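Local coordinates for protein aspartate aminotransferase (PDB 1O4S) that catalyses the pyridoxal 5'-phosphate-dependent transfer of the amino group of L-aspartate to 2-oxoglutarate, giving oxaloacetate and L-glutamate, and works as a homodimer, at residues M298-T301 / F302-K306; K306-V309 / V310-K314; V338-C341 / E342-E346. All blocks are in the same frame, centred on the assembly; numbering follows the deposited sequence.

Contact 1 of 3, residues M298-T301 / F302-K306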
# COMPACT_ATOMS: atom_id res chain seq x y z
N MET B 298 13.78 9.54 23.65
CA MET B 298 12.41 9.82 23.30
C MET B 298 11.45 9.20 24.29
O MET B 298 10.50 9.84 24.71
CB MET B 298 12.13 9.28 21.91
CG MET B 298 10.76 9.61 21.43
SD MET B 298 10.36 8.90 19.83
CE MET B 298 12.14 8.76 18.91
N VAL B 299 11.69 7.95 24.66
CA VAL B 299 10.78 7.24 25.56
C VAL B 299 10.78 7.95 26.92
O VAL B 299 9.73 8.11 27.56
CB VAL B 299 11.21 5.75 25.73
CG1 VAL B 299 10.44 5.10 26.89
CG2 VAL B 299 11.01 4.96 24.42
N GLN B 300 11.95 8.43 27.37
CA GLN B 300 12.03 9.08 28.68
C GLN B 300 11.35 10.44 28.64
O GLN B 300 10.73 10.86 29.63
CB GLN B 300 13.48 9.24 29.16
CG GLN B 300 13.66 10.06 30.48
CD GLN B 300 13.02 9.41 31.76
OE1 GLN B 300 12.78 10.13 32.76
NE2 GLN B 300 12.77 8.09 31.74
N THR B 301 11.51 11.13 27.52
CA THR B 301 10.79 12.38 27.30
C THR B 301 9.26 12.16 27.39
O THR B 301 8.57 12.94 28.03
CB THR B 301 11.15 12.97 25.93
OG1 THR B 301 12.56 13.27 25.86
CG2 THR B 301 10.39 14.27 25.75
N PHE B 302 8.75 11.12 26.74
CA PHE B 302 7.33 10.79 26.81
C PHE B 302 6.89 10.35 28.21
O PHE B 302 5.79 10.70 28.65
CB PHE B 302 6.95 9.72 25.77
CG PHE B 302 6.57 10.29 24.43
CD1 PHE B 302 5.33 10.84 24.22
CD2 PHE B 302 7.48 10.30 23.39
CE1 PHE B 302 4.99 11.37 22.98
CE2 PHE B 302 7.13 10.80 22.15
CZ PHE B 302 5.88 11.35 21.95
N LYS B 303 7.74 9.61 28.91
CA LYS B 303 7.44 9.19 30.30
C LYS B 303 7.22 10.40 31.20
O LYS B 303 6.29 10.43 31.97
CB LYS B 303 8.58 8.33 30.86
CG LYS B 303 8.34 7.72 32.26
CD LYS B 303 9.42 6.67 32.57
CE LYS B 303 9.16 5.98 33.90
NZ LYS B 303 10.32 5.19 34.43
N GLU B 304 8.08 11.40 31.08
CA GLU B 304 7.97 12.56 31.93
C GLU B 304 6.81 13.49 31.54
O GLU B 304 6.25 14.16 32.41
CB GLU B 304 9.32 13.25 32.07
CG GLU B 304 9.64 14.40 31.16
CD GLU B 304 10.91 15.11 31.61
OE1 GLU B 304 11.70 14.45 32.36
OE2 GLU B 304 11.11 16.30 31.21
N ARG B 305 6.44 13.50 30.26
CA ARG B 305 5.21 14.18 29.83
C ARG B 305 3.97 13.47 30.38
O ARG B 305 3.00 14.10 30.79
CB ARG B 305 5.11 14.21 28.30
CG ARG B 305 6.15 15.10 27.58
CD ARG B 305 6.27 14.78 26.17
NE ARG B 305 7.13 15.69 25.42
CZ ARG B 305 7.27 15.62 24.11
NH1 ARG B 305 6.62 14.68 23.43
NH2 ARG B 305 8.05 16.49 23.46
N LYS B 306 4.01 12.14 30.36
CA LYS B 306 2.95 11.29 30.88
C LYS B 306 2.79 11.60 32.35
O LYS B 306 1.70 11.92 32.79
CB LYS B 306 3.29 9.81 30.64
CG LYS B 306 2.20 8.79 31.10
CD LYS B 306 2.27 8.41 32.59
CE LYS B 306 3.53 7.60 32.95
NZ LYS B 306 3.54 7.12 34.40
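Arg305 runs back alongside Thr301, one helical turn earlier, and nearly every atom of its side chain finds something there. CB lies near the carbonyl oxygen of Thr301, and CG comes closer still, at 3.3 Å from Thr301 O. CD remains beside the same oxygen. From CG to NE the chain is extended, and with CG placed beside the backbone N (chi1 -68°) it keeps level with the threonine. NE then lies 3.6 Å from Thr301 CG2, and the methyl rests over one face of the guanidinium group, offset toward its rim. NH1 is 3.7 Å above the plane of the Phe302 ring, again toward the rim, and has a weak hydrogen bond to Phe368 O, while NH2 ends in a salt bridge with Asp52.

The helix is 296-315, one long helix of the aminotransferase fold of class I enzymes, and Ile372 and Leu375 of helix 372-386 touch Arg305. Its backbone bonds follow the i to i+4 pattern, among them Phe302 N to Met298 O at 3.0 Å and Lys303 N to Val299 O at 2.8 Å. Thr301 has its methyl anti to the backbone N, which turns CG2 to the arginine and leaves OG1 to bond Tyr297 O in the preceding turn.

On the buried side, Met298 and Phe302 point the same way. Met298 CG meets the ring edge in its plane, 3.9 Å from Phe302 CD2, and the ring of Phe327 meets that of Phe302 with the two planes at about 30°. Gln300 is exposed, and its side chain slants across that of Lys303, so that Gln300 NE2 lies 3.7 Å from the aliphatic Lys303 CD.

Contact 2 of 3, residues K306-V309 / V310-K314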
# COMPACT_ATOMS: atom_id res chain seq x y z
N LYS B 306 4.01 12.14 30.36
CA LYS B 306 2.95 11.29 30.88
C LYS B 306 2.79 11.60 32.35
O LYS B 306 1.70 11.92 32.79
CB LYS B 306 3.29 9.81 30.64
CG LYS B 306 2.20 8.79 31.10
CD LYS B 306 2.27 8.41 32.59
CE LYS B 306 3.53 7.60 32.95
NZ LYS B 306 3.54 7.12 34.40
N ASN B 307 3.87 11.55 33.12
CA ASN B 307 3.80 11.87 34.55
C ASN B 307 3.23 13.26 34.81
O ASN B 307 2.49 13.45 35.76
CB ASN B 307 5.17 11.80 35.21
CG ASN B 307 5.66 10.38 35.37
OD1 ASN B 307 4.87 9.44 35.40
ND2 ASN B 307 6.98 10.22 35.47
N PHE B 308 3.60 14.23 33.98
CA PHE B 308 3.14 15.60 34.16
C PHE B 308 1.66 15.78 33.88
O PHE B 308 0.97 16.52 34.58
CB PHE B 308 3.93 16.57 33.27
CG PHE B 308 3.36 17.97 33.26
CD1 PHE B 308 3.54 18.80 34.36
CD2 PHE B 308 2.61 18.42 32.18
CE1 PHE B 308 2.99 20.08 34.38
CE2 PHE B 308 2.07 19.70 32.19
CZ PHE B 308 2.25 20.53 33.29
N VAL B 309 1.17 15.16 32.82
CA VAL B 309 -0.23 15.30 32.46
C VAL B 309 -1.12 14.55 33.45
O VAL B 309 -2.19 15.02 33.82
CB VAL B 309 -0.53 14.87 30.98
CG1 VAL B 309 -0.14 13.40 30.71
CG2 VAL B 309 -2.03 15.06 30.66
N VAL B 310 -0.63 13.39 33.90
CA VAL B 310 -1.33 12.56 34.86
C VAL B 310 -1.50 13.35 36.15
O VAL B 310 -2.62 13.55 36.60
CB VAL B 310 -0.63 11.18 35.07
CG1 VAL B 310 -1.09 10.49 36.35
CG2 VAL B 310 -0.88 10.28 33.87
N GLU B 311 -0.40 13.84 36.73
CA GLU B 311 -0.48 14.63 37.96
C GLU B 311 -1.45 15.79 37.79
O GLU B 311 -2.30 16.03 38.63
CB GLU B 311 0.88 15.15 38.43
CG GLU B 311 0.73 16.15 39.60
CD GLU B 311 1.98 16.37 40.46
OE1 GLU B 311 1.87 17.08 41.50
OE2 GLU B 311 3.08 15.85 40.10
N ARG B 312 -1.31 16.52 36.70
CA ARG B 312 -2.11 17.71 36.47
C ARG B 312 -3.62 17.43 36.42
O ARG B 312 -4.41 18.14 37.06
CB ARG B 312 -1.66 18.36 35.18
CG ARG B 312 -2.13 19.75 35.02
CD ARG B 312 -1.54 20.73 36.02
NE ARG B 312 -1.14 21.89 35.25
CZ ARG B 312 -1.95 22.85 34.82
NH1 ARG B 312 -3.24 22.88 35.14
NH2 ARG B 312 -1.44 23.83 34.09
N LEU B 313 -4.00 16.37 35.72
CA LEU B 313 -5.41 16.06 35.50
C LEU B 313 -6.07 15.53 36.76
O LEU B 313 -7.22 15.87 37.02
CB LEU B 313 -5.59 15.06 34.35
CG LEU B 313 -5.46 15.69 32.97
CD1 LEU B 313 -5.42 14.61 31.89
CD2 LEU B 313 -6.57 16.70 32.70
N LYS B 314 -5.36 14.67 37.50
CA LYS B 314 -5.75 14.23 38.85
C LYS B 314 -6.16 15.42 39.74
O LYS B 314 -7.26 15.46 40.31
CB LYS B 314 -4.59 13.49 39.54
CG LYS B 314 -4.41 12.01 39.18
CD LYS B 314 -3.64 11.22 40.29
CE LYS B 314 -4.53 10.89 41.54
NZ LYS B 314 -3.87 10.04 42.60
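Lys306 packs its aliphatic part against Val310, with CD 3.9 Å from Val310 CG2. The lysine chain bends at chi2 and chi3, folding back so that NZ donates a hydrogen bond to Asn307 OD1 at 2.9 Å; a long, weak ion pair with Glu322 adds to this. Asn307 itself meets the next turn through its backbone, Glu311 N bonding Asn307 O.

Phe308 lies beside Arg312, pointing the same way, yet the ring and guanidinium planes stand 89° apart and the side chains come no closer than 4.1 Å, from Phe308 CZ to Arg312 NE. The arginine's charge is met further out, by salt bridges to Asp380 and Glu383. Val309 is buried: its CG2, anti to the backbone N, is 3.6 Å from Leu313 CD1, and Leu313 CG also rests on the carbonyl oxygen of Val309.

Val309, Val310 and Leu313 all touch Leu329 of strand 328-332, whereas Phe308, Arg312 and Leu313 lean on Leu379 of helix 372-386. Such an amphipathic helix, laid with its apolar stripe against a sheet, is characteristic of the alpha/beta small domain of fold-type I aminotransferases.

Contact 3 of 3, residues V338-C341 / E342-E346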
# COMPACT_ATOMS: atom_id res chain seq x y z
N VAL B 338 -18.24 14.86 21.50
CA VAL B 338 -18.10 15.63 20.28
C VAL B 338 -18.30 17.11 20.55
O VAL B 338 -17.51 17.93 20.11
CB VAL B 338 -19.10 15.22 19.18
CG1 VAL B 338 -18.94 16.11 17.95
CG2 VAL B 338 -18.92 13.76 18.81
N LYS B 339 -19.37 17.46 21.26
CA LYS B 339 -19.62 18.85 21.60
C LYS B 339 -18.55 19.38 22.56
O LYS B 339 -18.13 20.52 22.43
CB LYS B 339 -21.01 19.03 22.23
CG LYS B 339 -22.18 18.62 21.31
CD LYS B 339 -23.56 18.98 21.98
CE LYS B 339 -24.80 18.36 21.29
NZ LYS B 339 -26.10 18.84 21.93
N PHE B 340 -18.11 18.56 23.50
CA PHE B 340 -17.01 18.94 24.39
C PHE B 340 -15.80 19.43 23.58
O PHE B 340 -15.21 20.46 23.90
CB PHE B 340 -16.59 17.77 25.30
CG PHE B 340 -15.54 18.14 26.34
CD1 PHE B 340 -15.90 18.39 27.65
CD2 PHE B 340 -14.18 18.23 25.98
CE1 PHE B 340 -14.94 18.72 28.62
CE2 PHE B 340 -13.21 18.57 26.94
CZ PHE B 340 -13.59 18.81 28.26
N CYS B 341 -15.46 18.69 22.54
CA CYS B 341 -14.26 18.98 21.74
C CYS B 341 -14.46 20.16 20.81
O CYS B 341 -13.51 20.90 20.55
CB CYS B 341 -13.86 17.76 20.93
SG CYS B 341 -13.25 16.43 21.96
N GLU B 342 -15.69 20.33 20.31
CA GLU B 342 -16.04 21.44 19.42
C GLU B 342 -15.90 22.77 20.18
O GLU B 342 -15.35 23.73 19.66
CB GLU B 342 -17.49 21.30 18.88
CG GLU B 342 -17.61 20.31 17.71
CD GLU B 342 -19.06 20.12 17.21
OE1 GLU B 342 -20.02 20.67 17.82
OE2 GLU B 342 -19.23 19.41 16.18
N ARG B 343 -16.38 22.78 21.41
CA ARG B 343 -16.43 23.97 22.23
C ARG B 343 -15.06 24.34 22.77
O ARG B 343 -14.71 25.50 22.81
CB ARG B 343 -17.38 23.75 23.39
CG ARG B 343 -18.83 23.61 22.97
CD ARG B 343 -19.80 23.25 24.10
NE ARG B 343 -21.04 22.71 23.52
CZ ARG B 343 -22.19 23.39 23.34
NH1 ARG B 343 -22.32 24.66 23.74
NH2 ARG B 343 -23.22 22.76 22.78
N LEU B 344 -14.32 23.34 23.21
CA LEU B 344 -12.98 23.55 23.73
C LEU B 344 -12.11 24.09 22.60
O LEU B 344 -11.31 25.01 22.81
CB LEU B 344 -12.41 22.24 24.29
CG LEU B 344 -10.99 22.30 24.88
CD1 LEU B 344 -10.99 22.94 26.23
CD2 LEU B 344 -10.44 20.91 24.97
N LEU B 345 -12.26 23.54 21.41
CA LEU B 345 -11.56 24.09 20.26
C LEU B 345 -11.95 25.53 19.97
O LEU B 345 -11.09 26.37 19.82
CB LEU B 345 -11.78 23.23 19.02
CG LEU B 345 -11.03 23.70 17.77
CD1 LEU B 345 -9.49 23.73 17.97
CD2 LEU B 345 -11.39 22.84 16.58
N GLU B 346 -13.25 25.83 19.89
CA GLU B 346 -13.67 27.15 19.47
C GLU B 346 -13.39 28.20 20.56
O GLU B 346 -13.05 29.32 20.24
CB GLU B 346 -15.14 27.15 18.98
CG GLU B 346 -16.22 27.31 20.06
CD GLU B 346 -17.66 26.85 19.66
OE1 GLU B 346 -18.56 26.93 20.54
OE2 GLU B 346 -17.90 26.38 18.50
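Phe340 and Leu344 are a buried pair on helix 337-348, an amphipathic helix packed against the four-stranded sheet that contains strands 350-354 and 363-367, in the aminotransferase fold of class I enzymes.

The apolar contacts lie on this inner face. Both side chains have CG anti to the backbone N and run the same way, bringing Leu344 CD2 to 4.1 Å from Phe340 CE2. Phe385 of helix 372-386 meets the Phe340 ring edge-to-face and also touches Leu344, while Val350 and Leu352 of strand 350-354 lie against the leucine. Cys341 is buried and touches Pro354, Val364 and Leu29 of helix 27-38; Leu345 also turns to helix 27-38, touching Leu36.

The backbone supplies the hydrogen bonds, from Glu342 N to Val338 O, from Arg343 N to Lys339 O, from Leu344 N to Phe340 O and from Leu345 N to Cys341 O.

Charged side chains also pack along the helix. Glu342 lies along Val338, its OE2 3.8 Å from Val338 CG1, and makes a long, weak ion pair with Lys32. Lys339 and Arg343 run side by side although they carry like charges, and Lys339 NZ stays 4.9 Å from Arg343 NH2. Arg343 CG packs 3.2 Å from the backbone oxygen Lys339 O, which lies at the guanidinium edge, near its plane. Of the lysine side chain, CB and CD do the touching: Arg343 NH2 lies 3.9 Å from Lys339 CD, and Lys339 CB sits at the guanidinium edge, in its plane, 3.9 Å from Arg343 NE.

In the fold
Contacts 1 and 2 are successive stretches of helix 296-315, sharing Lys306, with centres 12 Å apart; contact 3 lies on helix 337-348, later in the chain, its nearest atoms about 9 Å from contact 2. Contact 2 is the most buried of the three, its valines and leucine facing strand 328-332, whereas contacts 1 and 3 combine buried and exposed residues. Helix 372-386 touches all three. Arginines differ with place: Arg305 pairs with Asp52 and Arg312 with Asp380 and Glu383, all outside the contacts, while Arg343 is exposed beside a lysine. Contact 1 approaches the cofactor region, Met298 about 7 Å from Lys246 between side chains.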